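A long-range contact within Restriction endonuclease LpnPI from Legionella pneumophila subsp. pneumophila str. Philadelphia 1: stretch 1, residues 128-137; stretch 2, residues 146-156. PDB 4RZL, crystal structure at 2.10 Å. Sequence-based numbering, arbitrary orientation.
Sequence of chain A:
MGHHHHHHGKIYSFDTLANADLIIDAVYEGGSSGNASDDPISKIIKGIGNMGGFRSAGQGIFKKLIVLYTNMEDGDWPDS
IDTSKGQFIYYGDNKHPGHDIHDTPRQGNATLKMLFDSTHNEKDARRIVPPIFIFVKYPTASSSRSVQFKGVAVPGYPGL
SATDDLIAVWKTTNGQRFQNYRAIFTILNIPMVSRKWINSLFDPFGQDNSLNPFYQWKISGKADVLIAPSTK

Stretch 1 128-137: IVPPIFIFVK
Stretch 2 146-156: SVQFKGVAVPG

Residues 132-137 and 147-155 form neighbouring antiparallel strands, their axes approaching to 4.5 Å with N-to-C directions 147° apart, and the contact buries 805 Å². Phe-133 faces Val-152 (CA-CA 4.8 Å), Phe-135 faces Phe-149 (4.6 Å) and Val-136 faces Gln-148 (5.3 Å). Between the first two pairs the register slips by one residue: Ile-134 N donates to Gly-151 O (3.0 Å), whereas Ile-134 O accepts from Lys-150 N (2.8 Å). The extra residue is taken up at Lys-150 (phi/psi -105/-9) and Gly-151 (134/175), where a CB would jam against the preceding carbonyl. Regular pairing follows: Val-136 N to Gln-148 O is 2.9 Å and Gln-148 N to Val-136 O 2.8 Å. At the other end Ala-153 N reaches Ile-132 O at 2.7 Å, but the return bond, Ile-132 N to Ala-153 O, is weak at 3.5 Å; a water donates to both Ala-153 O (2.6 Å) and Pro-130 O (2.8 Å).

One face is aromatic. Phe-133 and Phe-135 (both chi1 m) receive Phe-149 (chi1 t), whose edge points toward the face of Phe-133, centroids 5.8 Å apart and planes at 83°. Phe-149 CD1 also lies over one face of Phe-135, 3.9 Å from its CZ, although these two rings meet obliquely at 54°. Val-152 CG2 packs against Phe-133 CE1 (3.8 Å) and Val-147 CG2 against Phe-135 CD2 (3.6 Å), extending the cluster along the strands.

On the opposite face, the small Ala-153 leaves room for Ile-134 (chi1 m, chi2 t), whose CD1 comes within 3.5 Å of Ala-153 CB. Ile-132 CD1 meets Pro-155 CD at 4.2 Å, and Val-129 CG1 reaches that same CD at 3.8 Å. Lys-150 lays CG against Val-136 CG1 (3.7 Å), then leads away, its NZ bonding Gln-148 OE1 (2.8 Å).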

# COMPACT_ATOMS: atom_id res chain seq x y z
N ILE A 128 -15.37 -0.11 6.49
CA ILE A 128 -15.01 -1.05 5.44
C ILE A 128 -13.54 -0.95 5.06
O ILE A 128 -13.07 -1.65 4.18
CB ILE A 128 -15.89 -0.85 4.19
CG1 ILE A 128 -15.79 0.59 3.69
CG2 ILE A 128 -17.35 -1.19 4.51
CD1 ILE A 128 -14.79 0.81 2.57
N VAL A 129 -12.80 -0.09 5.76
CA VAL A 129 -11.39 0.09 5.47
C VAL A 129 -10.54 -1.05 6.03
O VAL A 129 -10.51 -1.27 7.24
CB VAL A 129 -10.87 1.42 6.05
CG1 VAL A 129 -9.37 1.57 5.77
CG2 VAL A 129 -11.67 2.61 5.49
N PRO A 130 -9.85 -1.78 5.14
CA PRO A 130 -8.94 -2.84 5.55
C PRO A 130 -7.53 -2.32 5.80
O PRO A 130 -7.22 -1.19 5.44
CB PRO A 130 -8.95 -3.78 4.35
CG PRO A 130 -9.06 -2.83 3.20
CD PRO A 130 -9.91 -1.67 3.67
N PRO A 131 -6.67 -3.15 6.39
CA PRO A 131 -5.26 -2.78 6.45
C PRO A 131 -4.72 -2.53 5.04
O PRO A 131 -5.12 -3.21 4.09
CB PRO A 131 -4.60 -4.01 7.06
CG PRO A 131 -5.67 -4.70 7.78
CD PRO A 131 -6.93 -4.44 7.05
N ILE A 132 -3.82 -1.57 4.91
CA ILE A 132 -3.16 -1.34 3.64
C ILE A 132 -1.66 -1.52 3.85
O ILE A 132 -1.09 -0.95 4.80
CB ILE A 132 -3.46 0.07 3.09
CG1 ILE A 132 -4.94 0.18 2.71
CG2 ILE A 132 -2.59 0.37 1.88
CD1 ILE A 132 -5.40 1.60 2.45
N PHE A 133 -1.05 -2.35 3.01
CA PHE A 133 0.41 -2.52 3.03
C PHE A 133 1.04 -1.83 1.82
O PHE A 133 0.59 -2.02 0.67
CB PHE A 133 0.80 -4.00 3.00
CG PHE A 133 0.44 -4.78 4.25
CD1 PHE A 133 -0.09 -4.15 5.37
CD2 PHE A 133 0.61 -6.15 4.28
CE1 PHE A 133 -0.42 -4.87 6.50
CE2 PHE A 133 0.26 -6.89 5.41
CZ PHE A 133 -0.25 -6.25 6.52
N ILE A 134 2.08 -1.04 2.06
CA ILE A 134 2.80 -0.36 0.98
C ILE A 134 4.14 -1.01 0.67
O ILE A 134 4.92 -1.28 1.59
CB ILE A 134 3.07 1.12 1.31
CG1 ILE A 134 1.76 1.85 1.63
CG2 ILE A 134 3.83 1.82 0.16
CD1 ILE A 134 1.99 3.18 2.34
N PHE A 135 4.39 -1.30 -0.60
CA PHE A 135 5.70 -1.80 -1.07
C PHE A 135 6.20 -0.89 -2.18
O PHE A 135 5.41 -0.39 -3.00
CB PHE A 135 5.62 -3.24 -1.61
CG PHE A 135 5.29 -4.28 -0.57
CD1 PHE A 135 3.97 -4.58 -0.25
CD2 PHE A 135 6.30 -5.00 0.05
CE1 PHE A 135 3.66 -5.56 0.70
CE2 PHE A 135 6.01 -5.98 0.99
CZ PHE A 135 4.69 -6.26 1.32
N VAL A 136 7.51 -0.67 -2.24
CA VAL A 136 8.08 0.00 -3.40
C VAL A 136 9.11 -0.92 -4.04
O VAL A 136 9.72 -1.75 -3.37
CB VAL A 136 8.74 1.37 -3.05
CG1 VAL A 136 7.73 2.32 -2.39
CG2 VAL A 136 9.99 1.19 -2.18
N LYS A 137 9.30 -0.76 -5.34
CA LYS A 137 10.29 -1.54 -6.08
C LYS A 137 11.67 -1.17 -5.56
O LYS A 137 11.98 0.01 -5.42
CB LYS A 137 10.19 -1.27 -7.59
CG LYS A 137 11.18 -2.07 -8.44
CD LYS A 137 11.22 -1.53 -9.88
CE LYS A 137 11.92 -2.48 -10.83
N SER A 146 12.80 -7.26 -6.81
CA SER A 146 12.84 -7.11 -5.35
C SER A 146 12.06 -5.89 -4.88
O SER A 146 12.00 -4.88 -5.59
CB SER A 146 14.30 -7.03 -4.88
OG SER A 146 15.02 -8.17 -5.30
N VAL A 147 11.47 -5.98 -3.69
CA VAL A 147 10.68 -4.88 -3.14
C VAL A 147 11.09 -4.51 -1.70
O VAL A 147 11.78 -5.27 -1.02
CB VAL A 147 9.16 -5.20 -3.13
CG1 VAL A 147 8.67 -5.52 -4.53
CG2 VAL A 147 8.82 -6.35 -2.15
N GLN A 148 10.65 -3.34 -1.26
CA GLN A 148 10.87 -2.89 0.10
C GLN A 148 9.52 -2.59 0.74
O GLN A 148 8.68 -1.94 0.13
CB GLN A 148 11.77 -1.65 0.11
CG GLN A 148 12.02 -1.07 1.50
CD GLN A 148 12.85 0.21 1.45
OE1 GLN A 148 12.55 1.13 0.69
NE2 GLN A 148 13.92 0.25 2.24
N PHE A 149 9.31 -3.10 1.95
CA PHE A 149 8.09 -2.81 2.72
C PHE A 149 8.19 -1.42 3.36
O PHE A 149 9.16 -1.12 4.07
CB PHE A 149 7.90 -3.90 3.78
CG PHE A 149 6.70 -3.70 4.67
CD1 PHE A 149 5.41 -3.70 4.15
CD2 PHE A 149 6.87 -3.54 6.05
CE1 PHE A 149 4.30 -3.52 4.99
CE2 PHE A 149 5.76 -3.37 6.89
CZ PHE A 149 4.47 -3.36 6.35
N LYS A 150 7.22 -0.56 3.10
CA LYS A 150 7.27 0.82 3.61
C LYS A 150 6.32 1.05 4.79
O LYS A 150 6.36 2.10 5.41
CB LYS A 150 6.94 1.82 2.50
CG LYS A 150 7.77 1.63 1.22
CD LYS A 150 9.25 1.66 1.52
CE LYS A 150 9.74 3.09 1.83
NZ LYS A 150 11.20 3.12 2.20
N GLY A 151 5.46 0.08 5.08
CA GLY A 151 4.61 0.15 6.26
C GLY A 151 3.13 -0.19 6.08
O GLY A 151 2.67 -0.42 4.95
N VAL A 152 2.42 -0.23 7.20
CA VAL A 152 0.96 -0.36 7.23
C VAL A 152 0.38 1.05 7.14
O VAL A 152 0.81 1.93 7.88
CB VAL A 152 0.45 -1.01 8.54
CG1 VAL A 152 -1.07 -1.23 8.48
CG2 VAL A 152 1.19 -2.30 8.84
N ALA A 153 -0.59 1.25 6.26
CA ALA A 153 -1.09 2.60 6.02
C ALA A 153 -2.60 2.70 6.16
O ALA A 153 -3.32 1.69 6.07
CB ALA A 153 -0.68 3.07 4.62
N VAL A 154 -3.08 3.92 6.39
CA VAL A 154 -4.51 4.19 6.42
C VAL A 154 -4.79 5.44 5.61
O VAL A 154 -3.93 6.32 5.52
CB VAL A 154 -5.05 4.36 7.87
CG1 VAL A 154 -4.81 3.07 8.67
CG2 VAL A 154 -4.42 5.58 8.56
N PRO A 155 -6.00 5.53 5.03
CA PRO A 155 -6.38 6.68 4.20
C PRO A 155 -6.42 7.98 4.98
O PRO A 155 -6.91 7.99 6.11
CB PRO A 155 -7.79 6.31 3.69
CG PRO A 155 -7.86 4.77 3.82
CD PRO A 155 -7.04 4.48 5.06
N GLY A 156 -5.94 9.06 4.37
CA GLY A 156 -6.02 10.37 4.98
C GLY A 156 -4.76 10.70 5.75
O GLY A 156 -3.84 9.89 5.85
O HOH W 1 -5.92 1.25 5.96